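Breast cancer anti-estrogen resistance protein 1 (Mus musculus, PDB 5W93) serves as a docking protein that coordinates tyrosine-kinase signalling in cell adhesion and migration, here represented by its C-terminal domain bound to the paxillin LD1 motif. Local coordinates at residues A[12-17]-A[60-65]; A[30-35]-A[115-120]; A[43-48]-A[98-103]; A[80-85]-A[125-130]. The protein carries 2 engineered substitutions. All coordinates share one frame; numbering follows the deposited sequence.

Interaction 1 (A[12-17]-A[60-65]); sequences LFYLEQ and VFIGDT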
loop_
_atom_site.group_PDB
_atom_site.type_symbol
_atom_site.label_atom_id
_atom_site.label_comp_id
_atom_site.label_asym_id
_atom_site.label_seq_id
_atom_site.Cartn_x
_atom_site.Cartn_y
_atom_site.Cartn_z
ATOM N N LEU A 12 -10.892 14.153 9.122
ATOM C CA LEU A 12 -9.895 14.398 10.164
ATOM C C LEU A 12 -9.603 13.125 10.942
ATOM O O LEU A 12 -8.449 12.824 11.236
ATOM C CB LEU A 12 -10.347 15.501 11.133
ATOM C CG LEU A 12 -10.330 16.922 10.579
ATOM C CD1 LEU A 12 -10.975 17.893 11.583
ATOM C CD2 LEU A 12 -8.901 17.344 10.235
ATOM N N PHE A 13 -10.654 12.378 11.268
ATOM C CA PHE A 13 -10.498 11.108 11.956
ATOM C C PHE A 13 -9.652 10.109 11.131
ATOM O O PHE A 13 -8.697 9.516 11.639
ATOM C CB PHE A 13 -11.867 10.499 12.255
ATOM C CG PHE A 13 -11.789 9.199 12.995
ATOM C CD1 PHE A 13 -11.581 9.186 14.370
ATOM C CD2 PHE A 13 -11.938 7.996 12.329
ATOM C CE1 PHE A 13 -11.507 7.999 15.058
ATOM C CE2 PHE A 13 -11.859 6.800 13.012
ATOM C CZ PHE A 13 -11.641 6.804 14.382
ATOM N N TYR A 14 -10.000 9.908 9.870
ATOM C CA TYR A 14 -9.267 8.897 9.111
ATOM C C TYR A 14 -7.889 9.382 8.656
ATOM O O TYR A 14 -7.008 8.560 8.402
ATOM C CB TYR A 14 -10.107 8.384 7.938
ATOM C CG TYR A 14 -11.045 7.318 8.458
ATOM C CD1 TYR A 14 -10.559 6.076 8.842
ATOM C CD2 TYR A 14 -12.392 7.576 8.643
ATOM C CE1 TYR A 14 -11.403 5.103 9.357
ATOM C CE2 TYR A 14 -13.247 6.609 9.166
ATOM C CZ TYR A 14 -12.747 5.380 9.520
ATOM O OH TYR A 14 -13.601 4.418 10.031
ATOM N N LEU A 15 -7.683 10.698 8.615
ATOM C CA LEU A 15 -6.334 11.249 8.431
ATOM C C LEU A 15 -5.434 10.789 9.574
ATOM O O LEU A 15 -4.307 10.364 9.367
ATOM C CB LEU A 15 -6.359 12.783 8.369
ATOM C CG LEU A 15 -5.004 13.501 8.305
ATOM C CD1 LEU A 15 -4.199 13.043 7.074
ATOM C CD2 LEU A 15 -5.175 15.026 8.279
ATOM N N GLU A 16 -5.947 10.886 10.796
ATOM C CA GLU A 16 -5.208 10.435 11.966
ATOM C C GLU A 16 -4.886 8.938 11.885
ATOM O O GLU A 16 -3.770 8.525 12.209
ATOM C CB GLU A 16 -5.999 10.762 13.242
ATOM C CG GLU A 16 -5.455 10.126 14.503
ATOM C CD GLU A 16 -5.960 8.705 14.704
ATOM O OE1 GLU A 16 -7.201 8.501 14.698
ATOM O OE2 GLU A 16 -5.111 7.795 14.838
ATOM N N GLN A 17 -5.863 8.129 11.483
ATOM C CA GLN A 17 -5.651 6.688 11.320
ATOM C C GLN A 17 -4.657 6.386 10.203
ATOM O O GLN A 17 -3.828 5.487 10.318
ATOM C CB GLN A 17 -6.964 5.972 11.022
ATOM C CG GLN A 17 -7.521 5.188 12.180
ATOM C CD GLN A 17 -8.403 4.042 11.734
ATOM O OE1 GLN A 17 -8.393 3.641 10.558
ATOM N NE2 GLN A 17 -9.169 3.499 12.666
ATOM N N VAL A 60 -5.661 0.983 2.011
ATOM C CA VAL A 60 -6.730 0.697 1.071
ATOM C C VAL A 60 -8.073 0.622 1.807
ATOM O O VAL A 60 -9.058 1.213 1.382
ATOM C CB VAL A 60 -6.499 -0.627 0.319
ATOM C CG1 VAL A 60 -7.706 -0.929 -0.579
ATOM C CG2 VAL A 60 -5.202 -0.563 -0.502
ATOM N N PHE A 61 -8.085 -0.114 2.909
ATOM C CA PHE A 61 -9.295 -0.300 3.714
ATOM C C PHE A 61 -9.832 1.029 4.243
ATOM O O PHE A 61 -11.037 1.275 4.196
ATOM C CB PHE A 61 -9.015 -1.260 4.870
ATOM C CG PHE A 61 -10.229 -1.587 5.708
ATOM C CD1 PHE A 61 -11.174 -2.499 5.263
ATOM C CD2 PHE A 61 -10.403 -1.002 6.952
ATOM C CE1 PHE A 61 -12.288 -2.812 6.037
ATOM C CE2 PHE A 61 -11.512 -1.304 7.741
ATOM C CZ PHE A 61 -12.457 -2.212 7.284
ATOM N N ILE A 62 -8.946 1.884 4.740
ATOM C CA ILE A 62 -9.347 3.238 5.125
ATOM C C ILE A 62 -9.982 3.987 3.948
ATOM O O ILE A 62 -11.034 4.615 4.081
ATOM C CB ILE A 62 -8.153 4.048 5.667
ATOM C CG1 ILE A 62 -7.761 3.536 7.058
ATOM C CG2 ILE A 62 -8.490 5.544 5.704
ATOM C CD1 ILE A 62 -6.383 4.010 7.529
ATOM N N GLY A 63 -9.359 3.901 2.780
ATOM C CA GLY A 63 -9.938 4.527 1.613
ATOM C C GLY A 63 -11.326 3.985 1.309
ATOM O O GLY A 63 -12.250 4.742 0.995
ATOM N N ASP A 64 -11.471 2.668 1.408
ATOM C CA ASP A 64 -12.746 2.007 1.151
ATOM C C ASP A 64 -13.847 2.467 2.118
ATOM O O ASP A 64 -14.981 2.757 1.727
ATOM C CB ASP A 64 -12.561 0.501 1.262
ATOM C CG ASP A 64 -13.686 -0.259 0.629
ATOM O OD1 ASP A 64 -13.711 -0.341 -0.614
ATOM O OD2 ASP A 64 -14.537 -0.769 1.378
ATOM N N THR A 65 -13.488 2.508 3.390
ATOM C CA THR A 65 -14.387 2.923 4.459
ATOM C C THR A 65 -14.793 4.385 4.299
ATOM O O THR A 65 -15.968 4.731 4.409
ATOM C CB THR A 65 -13.724 2.729 5.830
ATOM O OG1 THR A 65 -13.449 1.345 6.031
ATOM C CG2 THR A 65 -14.632 3.233 6.971
#

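Interaction 2 (A[30-35]-A[115-120]); sequences DAFFTA and DRVKEL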
loop_
_atom_site.group_PDB
_atom_site.type_symbol
_atom_site.label_atom_id
_atom_site.label_comp_id
_atom_site.label_asym_id
_atom_site.label_seq_id
_atom_site.Cartn_x
_atom_site.Cartn_y
_atom_site.Cartn_z
ATOM N N ASP A 30 10.865 0.018 4.484
ATOM C CA ASP A 30 12.277 0.117 4.854
ATOM C C ASP A 30 12.916 -1.256 5.019
ATOM O O ASP A 30 14.004 -1.508 4.509
ATOM C CB ASP A 30 12.450 0.884 6.173
ATOM C CG ASP A 30 12.225 2.377 6.033
ATOM O OD1 ASP A 30 12.164 2.882 4.892
ATOM O OD2 ASP A 30 12.124 3.045 7.094
ATOM N N ALA A 31 12.238 -2.131 5.761
ATOM C CA ALA A 31 12.745 -3.467 6.023
ATOM C C ALA A 31 12.848 -4.240 4.711
ATOM O O ALA A 31 13.809 -4.981 4.494
ATOM C CB ALA A 31 11.857 -4.200 7.014
ATOM N N PHE A 32 11.857 -4.055 3.836
ATOM C CA PHE A 32 11.871 -4.698 2.530
ATOM C C PHE A 32 13.079 -4.228 1.705
ATOM O O PHE A 32 13.802 -5.050 1.146
ATOM C CB PHE A 32 10.567 -4.432 1.761
ATOM C CG PHE A 32 10.615 -4.896 0.322
ATOM C CD1 PHE A 32 10.297 -6.208 -0.011
ATOM C CD2 PHE A 32 10.985 -4.025 -0.686
ATOM C CE1 PHE A 32 10.359 -6.634 -1.340
ATOM C CE2 PHE A 32 11.047 -4.450 -2.004
ATOM C CZ PHE A 32 10.736 -5.751 -2.324
ATOM N N PHE A 33 13.304 -2.916 1.635
ATOM C CA PHE A 33 14.425 -2.389 0.855
ATOM C C PHE A 33 15.758 -2.896 1.378
ATOM O O PHE A 33 16.652 -3.203 0.593
ATOM C CB PHE A 33 14.433 -0.858 0.847
ATOM C CG PHE A 33 13.334 -0.243 0.025
ATOM C CD1 PHE A 33 12.813 -0.906 -1.075
ATOM C CD2 PHE A 33 12.827 1.009 0.354
ATOM C CE1 PHE A 33 11.795 -0.337 -1.835
ATOM C CE2 PHE A 33 11.826 1.586 -0.405
ATOM C CZ PHE A 33 11.304 0.912 -1.499
ATOM N N THR A 34 15.874 -2.997 2.704
ATOM C CA THR A 34 17.099 -3.481 3.346
ATOM C C THR A 34 17.377 -4.948 3.007
ATOM O O THR A 34 18.528 -5.334 2.754
ATOM C CB THR A 34 17.024 -3.305 4.876
ATOM O OG1 THR A 34 17.159 -1.912 5.191
ATOM C CG2 THR A 34 18.128 -4.105 5.593
ATOM N N ALA A 35 16.321 -5.755 2.999
ATOM C CA ALA A 35 16.398 -7.150 2.574
ATOM C C ALA A 35 16.935 -7.268 1.157
ATOM O O ALA A 35 17.776 -8.121 0.877
ATOM C CB ALA A 35 15.035 -7.814 2.670
ATOM N N ASP A 115 10.830 -1.482 -7.619
ATOM C CA ASP A 115 10.172 -0.333 -8.239
ATOM C C ASP A 115 8.687 -0.261 -7.878
ATOM O O ASP A 115 8.166 0.828 -7.632
ATOM C CB ASP A 115 10.314 -0.374 -9.769
ATOM C CG ASP A 115 11.730 -0.044 -10.256
ATOM O OD1 ASP A 115 12.536 0.523 -9.486
ATOM O OD2 ASP A 115 12.031 -0.361 -11.426
ATOM N N ARG A 116 7.996 -1.403 -7.876
ATOM C CA ARG A 116 6.577 -1.405 -7.506
ATOM C C ARG A 116 6.428 -1.002 -6.060
ATOM O O ARG A 116 5.505 -0.279 -5.721
ATOM C CB ARG A 116 5.906 -2.766 -7.702
ATOM C CG ARG A 116 5.953 -3.303 -9.110
ATOM C CD ARG A 116 5.199 -2.438 -10.122
ATOM N NE ARG A 116 5.553 -2.911 -11.458
ATOM C CZ ARG A 116 4.890 -3.848 -12.133
ATOM N NH1 ARG A 116 3.785 -4.394 -11.634
ATOM N NH2 ARG A 116 5.320 -4.219 -13.327
ATOM N N VAL A 117 7.321 -1.486 -5.203
ATOM C CA VAL A 117 7.245 -1.131 -3.785
ATOM C C VAL A 117 7.542 0.353 -3.588
ATOM O O VAL A 117 6.854 1.017 -2.812
ATOM C CB VAL A 117 8.187 -1.993 -2.934
ATOM C CG1 VAL A 117 8.233 -1.482 -1.491
ATOM C CG2 VAL A 117 7.731 -3.474 -2.986
ATOM N N LYS A 118 8.534 0.885 -4.309
ATOM C CA LYS A 118 8.804 2.337 -4.259
ATOM C C LYS A 118 7.579 3.152 -4.683
ATOM O O LYS A 118 7.219 4.141 -4.040
ATOM C CB LYS A 118 9.977 2.731 -5.169
ATOM C CG LYS A 118 11.372 2.419 -4.671
ATOM C CD LYS A 118 12.403 3.082 -5.608
ATOM C CE LYS A 118 13.794 2.464 -5.480
ATOM N NZ LYS A 118 14.551 2.542 -6.776
ATOM N N GLU A 119 6.954 2.739 -5.777
ATOM C CA GLU A 119 5.760 3.412 -6.279
ATOM C C GLU A 119 4.624 3.357 -5.265
ATOM O O GLU A 119 3.882 4.331 -5.095
ATOM C CB GLU A 119 5.305 2.789 -7.599
ATOM C CG GLU A 119 4.050 3.447 -8.158
ATOM C CD GLU A 119 3.685 2.948 -9.547
ATOM O OE1 GLU A 119 4.290 1.945 -10.006
ATOM O OE2 GLU A 119 2.780 3.548 -10.167
ATOM N N LEU A 120 4.497 2.220 -4.585
ATOM C CA LEU A 120 3.529 2.099 -3.491
ATOM C C LEU A 120 3.817 3.084 -2.368
ATOM O O LEU A 120 2.905 3.775 -1.904
ATOM C CB LEU A 120 3.504 0.671 -2.935
ATOM C CG LEU A 120 2.529 0.478 -1.758
ATOM C CD1 LEU A 120 1.078 0.503 -2.221
ATOM C CD2 LEU A 120 2.829 -0.814 -0.998
#

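Interaction 3 (A[43-48]-A[98-103]); sequences KIFVAH and KAAALQ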
loop_
_atom_site.group_PDB
_atom_site.type_symbol
_atom_site.label_atom_id
_atom_site.label_comp_id
_atom_site.label_asym_id
_atom_site.label_seq_id
_atom_site.Cartn_x
_atom_site.Cartn_y
_atom_site.Cartn_z
ATOM N N LYS A 43 13.210 -16.619 0.594
ATOM C CA LYS A 43 12.509 -16.942 1.836
ATOM C C LYS A 43 12.425 -15.712 2.734
ATOM O O LYS A 43 11.521 -15.615 3.561
ATOM C CB LYS A 43 13.173 -18.104 2.593
ATOM C CG LYS A 43 14.605 -17.875 3.040
ATOM C CD LYS A 43 15.084 -19.151 3.747
ATOM C CE LYS A 43 16.192 -18.896 4.741
ATOM N NZ LYS A 43 16.466 -20.126 5.553
ATOM N N ILE A 44 13.360 -14.782 2.539
ATOM C CA ILE A 44 13.374 -13.517 3.264
ATOM C C ILE A 44 12.596 -12.396 2.542
ATOM O O ILE A 44 11.724 -11.772 3.150
ATOM C CB ILE A 44 14.821 -13.030 3.516
ATOM C CG1 ILE A 44 15.626 -14.082 4.292
ATOM C CG2 ILE A 44 14.815 -11.679 4.240
ATOM C CD1 ILE A 44 15.055 -14.429 5.661
ATOM N N PHE A 45 12.886 -12.115 1.270
ATOM C CA PHE A 45 12.245 -10.933 0.675
ATOM C C PHE A 45 10.760 -11.164 0.351
ATOM O O PHE A 45 9.982 -10.201 0.341
ATOM C CB PHE A 45 13.031 -10.398 -0.544
ATOM C CG PHE A 45 12.981 -11.257 -1.807
ATOM C CD1 PHE A 45 11.830 -11.343 -2.572
ATOM C CD2 PHE A 45 14.135 -11.876 -2.276
ATOM C CE1 PHE A 45 11.797 -12.093 -3.740
ATOM C CE2 PHE A 45 14.122 -12.608 -3.446
ATOM C CZ PHE A 45 12.952 -12.728 -4.178
ATOM N N VAL A 46 10.362 -12.425 0.152
ATOM C CA VAL A 46 8.950 -12.754 -0.035
ATOM C C VAL A 46 8.152 -12.517 1.260
ATOM O O VAL A 46 7.046 -11.991 1.221
ATOM C CB VAL A 46 8.750 -14.224 -0.499
ATOM C CG1 VAL A 46 7.296 -14.631 -0.374
ATOM C CG2 VAL A 46 9.253 -14.405 -1.956
ATOM N N ALA A 47 8.720 -12.907 2.395
ATOM C CA ALA A 47 8.140 -12.560 3.703
ATOM C C ALA A 47 7.978 -11.046 3.853
ATOM O O ALA A 47 6.932 -10.574 4.286
ATOM C CB ALA A 47 9.003 -13.112 4.845
ATOM N N HIS A 48 9.011 -10.288 3.499
ATOM C CA HIS A 48 8.949 -8.833 3.631
ATOM C C HIS A 48 7.952 -8.208 2.645
ATOM O O HIS A 48 7.334 -7.195 2.949
ATOM C CB HIS A 48 10.348 -8.219 3.484
ATOM C CG HIS A 48 11.185 -8.392 4.709
ATOM N ND1 HIS A 48 11.056 -7.581 5.823
ATOM C CD2 HIS A 48 12.109 -9.328 5.036
ATOM C CE1 HIS A 48 11.881 -7.994 6.766
ATOM N NE2 HIS A 48 12.528 -9.058 6.317
ATOM N N LYS A 98 6.584 -12.708 -6.949
ATOM C CA LYS A 98 6.579 -14.079 -7.429
ATOM C C LYS A 98 7.629 -14.244 -8.542
ATOM O O LYS A 98 8.388 -15.210 -8.560
ATOM C CB LYS A 98 5.186 -14.477 -7.937
ATOM C CG LYS A 98 4.152 -14.709 -6.824
ATOM C CD LYS A 98 2.887 -15.406 -7.347
ATOM C CE LYS A 98 2.088 -14.534 -8.283
ATOM N NZ LYS A 98 0.657 -14.956 -8.418
ATOM N N ALA A 99 7.684 -13.274 -9.438
ATOM C CA ALA A 99 8.621 -13.337 -10.568
ATOM C C ALA A 99 10.091 -13.255 -10.102
ATOM O O ALA A 99 10.962 -13.954 -10.632
ATOM C CB ALA A 99 8.315 -12.240 -11.549
ATOM N N ALA A 100 10.366 -12.405 -9.116
ATOM C CA ALA A 100 11.705 -12.304 -8.537
ATOM C C ALA A 100 12.138 -13.595 -7.836
ATOM O O ALA A 100 13.329 -13.913 -7.782
ATOM C CB ALA A 100 11.777 -11.111 -7.549
ATOM N N ALA A 101 11.172 -14.324 -7.288
ATOM C CA ALA A 101 11.448 -15.591 -6.625
ATOM C C ALA A 101 11.652 -16.695 -7.657
ATOM O O ALA A 101 12.610 -17.456 -7.578
ATOM C CB ALA A 101 10.319 -15.966 -5.674
ATOM N N LEU A 102 10.739 -16.779 -8.613
ATOM C CA LEU A 102 10.821 -17.801 -9.651
ATOM C C LEU A 102 12.108 -17.694 -10.466
ATOM O O LEU A 102 12.645 -18.707 -10.943
ATOM C CB LEU A 102 9.619 -17.710 -10.585
ATOM C CG LEU A 102 8.272 -18.120 -10.012
ATOM C CD1 LEU A 102 7.176 -17.831 -11.012
ATOM C CD2 LEU A 102 8.290 -19.605 -9.650
ATOM N N GLN A 103 12.602 -16.470 -10.631
ATOM C CA GLN A 103 13.766 -16.241 -11.473
ATOM C C GLN A 103 15.018 -15.968 -10.647
ATOM O O GLN A 103 16.034 -15.531 -11.183
ATOM C CB GLN A 103 13.501 -15.080 -12.432
ATOM C CG GLN A 103 12.276 -15.278 -13.311
ATOM C CD GLN A 103 11.870 -14.007 -14.044
ATOM O OE1 GLN A 103 12.703 -13.149 -14.329
ATOM N NE2 GLN A 103 10.584 -13.878 -14.342
#

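Interaction 4 (A[80-85]-A[125-130]); sequences THYSNL and QQFRRV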
loop_
_atom_site.group_PDB
_atom_site.type_symbol
_atom_site.label_atom_id
_atom_site.label_comp_id
_atom_site.label_asym_id
_atom_site.label_seq_id
_atom_site.Cartn_x
_atom_site.Cartn_y
_atom_site.Cartn_z
ATOM N N THR A 80 -11.669 7.059 -3.700
ATOM C CA THR A 80 -11.835 5.849 -4.513
ATOM C C THR A 80 -10.682 5.695 -5.535
ATOM O O THR A 80 -10.194 4.589 -5.768
ATOM C CB THR A 80 -13.202 5.849 -5.237
ATOM O OG1 THR A 80 -14.244 5.714 -4.262
ATOM C CG2 THR A 80 -13.304 4.698 -6.236
ATOM N N HIS A 81 -10.230 6.797 -6.124
ATOM C CA HIS A 81 -9.028 6.758 -6.963
ATOM C C HIS A 81 -7.840 6.125 -6.231
ATOM O O HIS A 81 -7.223 5.194 -6.726
ATOM C CB HIS A 81 -8.616 8.162 -7.429
ATOM C CG HIS A 81 -7.252 8.196 -8.048
ATOM N ND1 HIS A 81 -7.022 7.860 -9.367
ATOM C CD2 HIS A 81 -6.033 8.487 -7.524
ATOM C CE1 HIS A 81 -5.733 7.956 -9.631
ATOM N NE2 HIS A 81 -5.107 8.335 -8.527
ATOM N N TYR A 82 -7.518 6.635 -5.045
ATOM C CA TYR A 82 -6.356 6.126 -4.326
ATOM C C TYR A 82 -6.583 4.703 -3.840
ATOM O O TYR A 82 -5.663 3.901 -3.877
ATOM C CB TYR A 82 -5.956 7.066 -3.159
ATOM C CG TYR A 82 -5.205 8.252 -3.715
ATOM C CD1 TYR A 82 -3.887 8.110 -4.160
ATOM C CD2 TYR A 82 -5.829 9.481 -3.886
ATOM C CE1 TYR A 82 -3.205 9.167 -4.738
ATOM C CE2 TYR A 82 -5.147 10.553 -4.470
ATOM C CZ TYR A 82 -3.836 10.385 -4.887
ATOM O OH TYR A 82 -3.150 11.431 -5.461
ATOM N N SER A 83 -7.797 4.366 -3.417
ATOM C CA SER A 83 -8.055 2.972 -3.056
ATOM C C SER A 83 -7.814 2.027 -4.243
ATOM O O SER A 83 -7.178 0.982 -4.084
ATOM C CB SER A 83 -9.490 2.794 -2.527
ATOM O OG SER A 83 -9.678 3.527 -1.319
ATOM N N ASN A 84 -8.327 2.384 -5.421
ATOM C CA ASN A 84 -8.081 1.596 -6.631
ATOM C C ASN A 84 -6.599 1.542 -7.030
ATOM O O ASN A 84 -6.083 0.488 -7.375
ATOM C CB ASN A 84 -8.887 2.144 -7.801
ATOM C CG ASN A 84 -10.358 1.728 -7.762
ATOM O OD1 ASN A 84 -10.743 0.798 -7.046
ATOM N ND2 ASN A 84 -11.179 2.411 -8.548
ATOM N N LEU A 85 -5.930 2.691 -6.991
ATOM C CA LEU A 85 -4.514 2.764 -7.335
ATOM C C LEU A 85 -3.668 1.891 -6.399
ATOM O O LEU A 85 -2.856 1.076 -6.865
ATOM C CB LEU A 85 -4.020 4.212 -7.295
ATOM C CG LEU A 85 -2.512 4.365 -7.550
ATOM C CD1 LEU A 85 -2.163 3.937 -8.983
ATOM C CD2 LEU A 85 -2.023 5.781 -7.245
ATOM N N GLN A 125 1.947 7.930 0.470
ATOM C CA GLN A 125 2.261 9.249 1.010
ATOM C C GLN A 125 1.393 10.313 0.362
ATOM O O GLN A 125 0.941 11.246 1.017
ATOM C CB GLN A 125 3.735 9.595 0.793
ATOM C CG GLN A 125 4.680 8.802 1.659
ATOM C CD GLN A 125 4.480 9.089 3.133
ATOM O OE1 GLN A 125 4.191 10.228 3.531
ATOM N NE2 GLN A 125 4.626 8.060 3.953
ATOM N N GLN A 126 1.175 10.155 -0.941
ATOM C CA GLN A 126 0.350 11.068 -1.705
ATOM C C GLN A 126 -1.116 10.984 -1.267
ATOM O O GLN A 126 -1.785 12.008 -1.117
ATOM C CB GLN A 126 0.494 10.751 -3.187
ATOM C CG GLN A 126 -0.088 11.762 -4.092
ATOM C CD GLN A 126 0.457 11.605 -5.469
ATOM O OE1 GLN A 126 -0.051 10.809 -6.250
ATOM N NE2 GLN A 126 1.520 12.340 -5.775
ATOM N N PHE A 127 -1.602 9.760 -1.053
ATOM C CA PHE A 127 -2.941 9.532 -0.505
ATOM C C PHE A 127 -3.127 10.295 0.809
ATOM O O PHE A 127 -4.101 11.020 0.986
ATOM C CB PHE A 127 -3.175 8.036 -0.282
ATOM C CG PHE A 127 -4.517 7.698 0.340
ATOM C CD1 PHE A 127 -5.675 8.377 -0.030
ATOM C CD2 PHE A 127 -4.614 6.674 1.285
ATOM C CE1 PHE A 127 -6.912 8.046 0.535
ATOM C CE2 PHE A 127 -5.845 6.332 1.859
ATOM C CZ PHE A 127 -6.998 7.020 1.480
ATOM N N ARG A 128 -2.172 10.146 1.708
ATOM C CA ARG A 128 -2.246 10.815 3.007
ATOM C C ARG A 128 -2.229 12.339 2.849
ATOM O O ARG A 128 -2.986 13.046 3.511
ATOM C CB ARG A 128 -1.098 10.361 3.907
ATOM C CG ARG A 128 -1.275 10.808 5.358
ATOM C CD ARG A 128 -0.017 11.420 5.940
ATOM N NE ARG A 128 0.127 12.834 5.612
ATOM C CZ ARG A 128 0.964 13.311 4.698
ATOM N NH1 ARG A 128 1.739 12.483 4.006
ATOM N NH2 ARG A 128 1.027 14.620 4.473
ATOM N N ARG A 129 -1.375 12.841 1.959
ATOM C CA ARG A 129 -1.322 14.280 1.692
ATOM C C ARG A 129 -2.684 14.809 1.225
ATOM O O ARG A 129 -3.180 15.826 1.711
ATOM C CB ARG A 129 -0.244 14.598 0.653
ATOM C CG ARG A 129 0.262 16.047 0.730
ATOM C CD ARG A 129 1.279 16.369 -0.353
ATOM N NE ARG A 129 0.654 17.114 -1.439
ATOM C CZ ARG A 129 0.178 16.561 -2.549
ATOM N NH1 ARG A 129 0.267 15.254 -2.734
ATOM N NH2 ARG A 129 -0.383 17.322 -3.478
ATOM N N VAL A 130 -3.290 14.110 0.283
ATOM C CA VAL A 130 -4.605 14.475 -0.226
ATOM C C VAL A 130 -5.712 14.449 0.849
ATOM O O VAL A 130 -6.577 15.334 0.877
ATOM C CB VAL A 130 -4.976 13.540 -1.397
ATOM C CG1 VAL A 130 -6.451 13.610 -1.714
ATOM C CG2 VAL A 130 -4.114 13.890 -2.625
#

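Interaction 1 (A[12-17]-A[60-65])
Tyr14 and Gln17 on helix 5-37 meet Ile62 and Thr65 on helix 42-69, one turn apart on each side. These are the first two helices of the FAT-like four-helix bundle, its first hairpin, and the divergent helix-loop-helix region takes in most of both segments. The segments run antiparallel at 173°, their axes 10.7 Å apart, and Tyr14 and Ile62 sit level with each other.

The apolar packing centres on Ile62. Its CG2 branch, anti to the backbone N, lies 3.8 Å from Tyr14 CD1 and also reaches the CB of the tyrosine, so the methyl fits against the root of the aromatic side chain. Farther out, the phenol spans the gap to the next turn: Tyr14 OH ends 3.4 Å from Thr65 CG2. That is a van der Waals contact with a methyl group, the two side chains crossing at about a right angle. From the same helix as Tyr14, Phe13 CD2 stands 3.6 Å above the centre of the tyrosine ring, backing one of its faces.

Gln17 brings a polar group but no polar bond across: its amide oxygen OE1 makes a van der Waals contact, 3.6 Å from Ile62 CG1.

Around this pair, Leu15 turns to helix 107-135, where it packs on Arg128 and Leu131. On the other segment, Val60 packs on Leu86 and Ser87 of helix 73-102, and Val60, Phe61 and Asp64 all pack on the bound paxillin peptide.

Interaction 2 (A[30-35]-A[115-120])
Val117 wedges its two methyls against Phe32 and Phe33, neighbours in sequence on the first helix of the four-helix bundle that forms this FAT-like domain. Segment 115-120 belongs to the last helix, and the two run antiparallel at 159°, with 11.0 Å between the axes.

In the first shell, Val117 CG2 sits over one face of the Phe32 ring, 4.0 Å from its centroid and 27° off the ring normal, a CH-pi contact in which CE2 is the nearest ring atom. The other methyl, CG1, fills the angle between the two rings: it lies 3.8 Å from Phe33 CE1 and equally close to Phe32 CD2. Phe33 then carries on past the valine to the aliphatic part of Lys118.

What sets the rings this way is partly their different first torsions. Phe32 has CG anti to the backbone N, Phe33 has it beside the backbone N (chi1 -71°), and the face of Phe32 and the CE1–CZ side of Phe33 both end up against Val117, with Phe33 CE1 in the plane of the Phe32 ring at its edge. The buried Phe32 also packs on Met113 of its partner helix 107-135 and on Ser49 of helix 42-69, whereas the Phe33 side grades towards solvent. There Lys118 runs on to a long ion pair with Asp115, whose OD1 also accepts a hydrogen bond from Gln111. The lysine's CG remains pressed 3.5 Å from Phe33 CZ.

Interaction 3 (A[43-48]-A[98-103])
Phe45 points its ring end-on at the opposite helix: the CZ corner, not a face, touches the backbone where Ala100 joins Ala101. Phe45 CZ lies 3.8 Å from Ala100 O and 3.9 Å from Ala101 N, both atoms at the ring edge near its plane. The Ala100 methyl lies along the neighbouring bond of the ring, its CB 3.9 Å from both Phe45 CZ and Phe45 CE1. The ring gets there through an unusual first torsion for a helix residue, with CG set between the backbone N and the carbonyl carbon (chi1 71°). One residue on, Val46 makes a lighter contact, its CG2 branch facing Ala101 CB at 4.2 Å.

The helices concerned, 42-69 and 73-102, are consecutive in the four-helix bundle, antiparallel here at 176° with axes 10.2 Å apart. Helix 73-102 is in its last turn, Gln103 being the first residue to leave helical geometry.

Met113 of helix 107-135 packs on both Phe45 and Ala100. The bound paxillin peptide is a further neighbour of this pair: Val46 packs on one of the peptide's apolar side chains, and Lys98 NZ forms a salt bridge with an acidic side chain of the peptide.

Interaction 4 (A[80-85]-A[125-130])
Tyr82 turns one ring face to the CA of Phe127, and this is the tight part of the contact. Phe127 CA sits 4.1 Å from the ring centroid and only 14° off the normal, a CH-pi contact made by the main chain. On the opposite face lies His81 CD2, so the phenol is held between its own neighbour and the facing helix. The Phe127 ring, sliding past the other way, tucks CD1 to 3.4 Å from Tyr82 CB. With planes at 26° and centroids 5.7 Å apart, the two rings are near parallel but hardly overlap.

The hydroxyl end lies toward the solvent side, where it meets the partly exposed Gln126. That amide comes to the ring edge, its OE1 3.3 Å from Tyr82 OH and its plane turned 73° from the ring. The buried Val130 puts CG2 3.9 Å from Tyr82 OH, and nearly as close to Tyr82 CE2.

Phe127 also packs on Leu86, while Arg128 packs on Glu19 and Leu22 of helix 5-37. Segments 80-85 and 125-130 pair antiparallel at 168° on helices that follow each other in the chain: the last hairpin of an up-and-down four-helix bundle, the FAT-like fold of the Cas family C-terminal domain.

Overall arrangement
The four contacts join different pairs of the four helices, spread along the length of one bundle. Interactions 2 and 3 share one end, with centres 13 Å apart, and meet where His48 packs on Ala31, Phe32 and Ala35. Interactions 1 and 4 lie across the chain's centre from them, 10 Å apart, and touch closely: Gly63 CA comes 3.1 Å from Ser83 OG. Interactions 1 and 3 are the most widely separated, at 30 Å between centres, yet both border the paxillin LD1 peptide, which contacts helix 42-69 in each of them and the end of helix 73-102 in interaction 3.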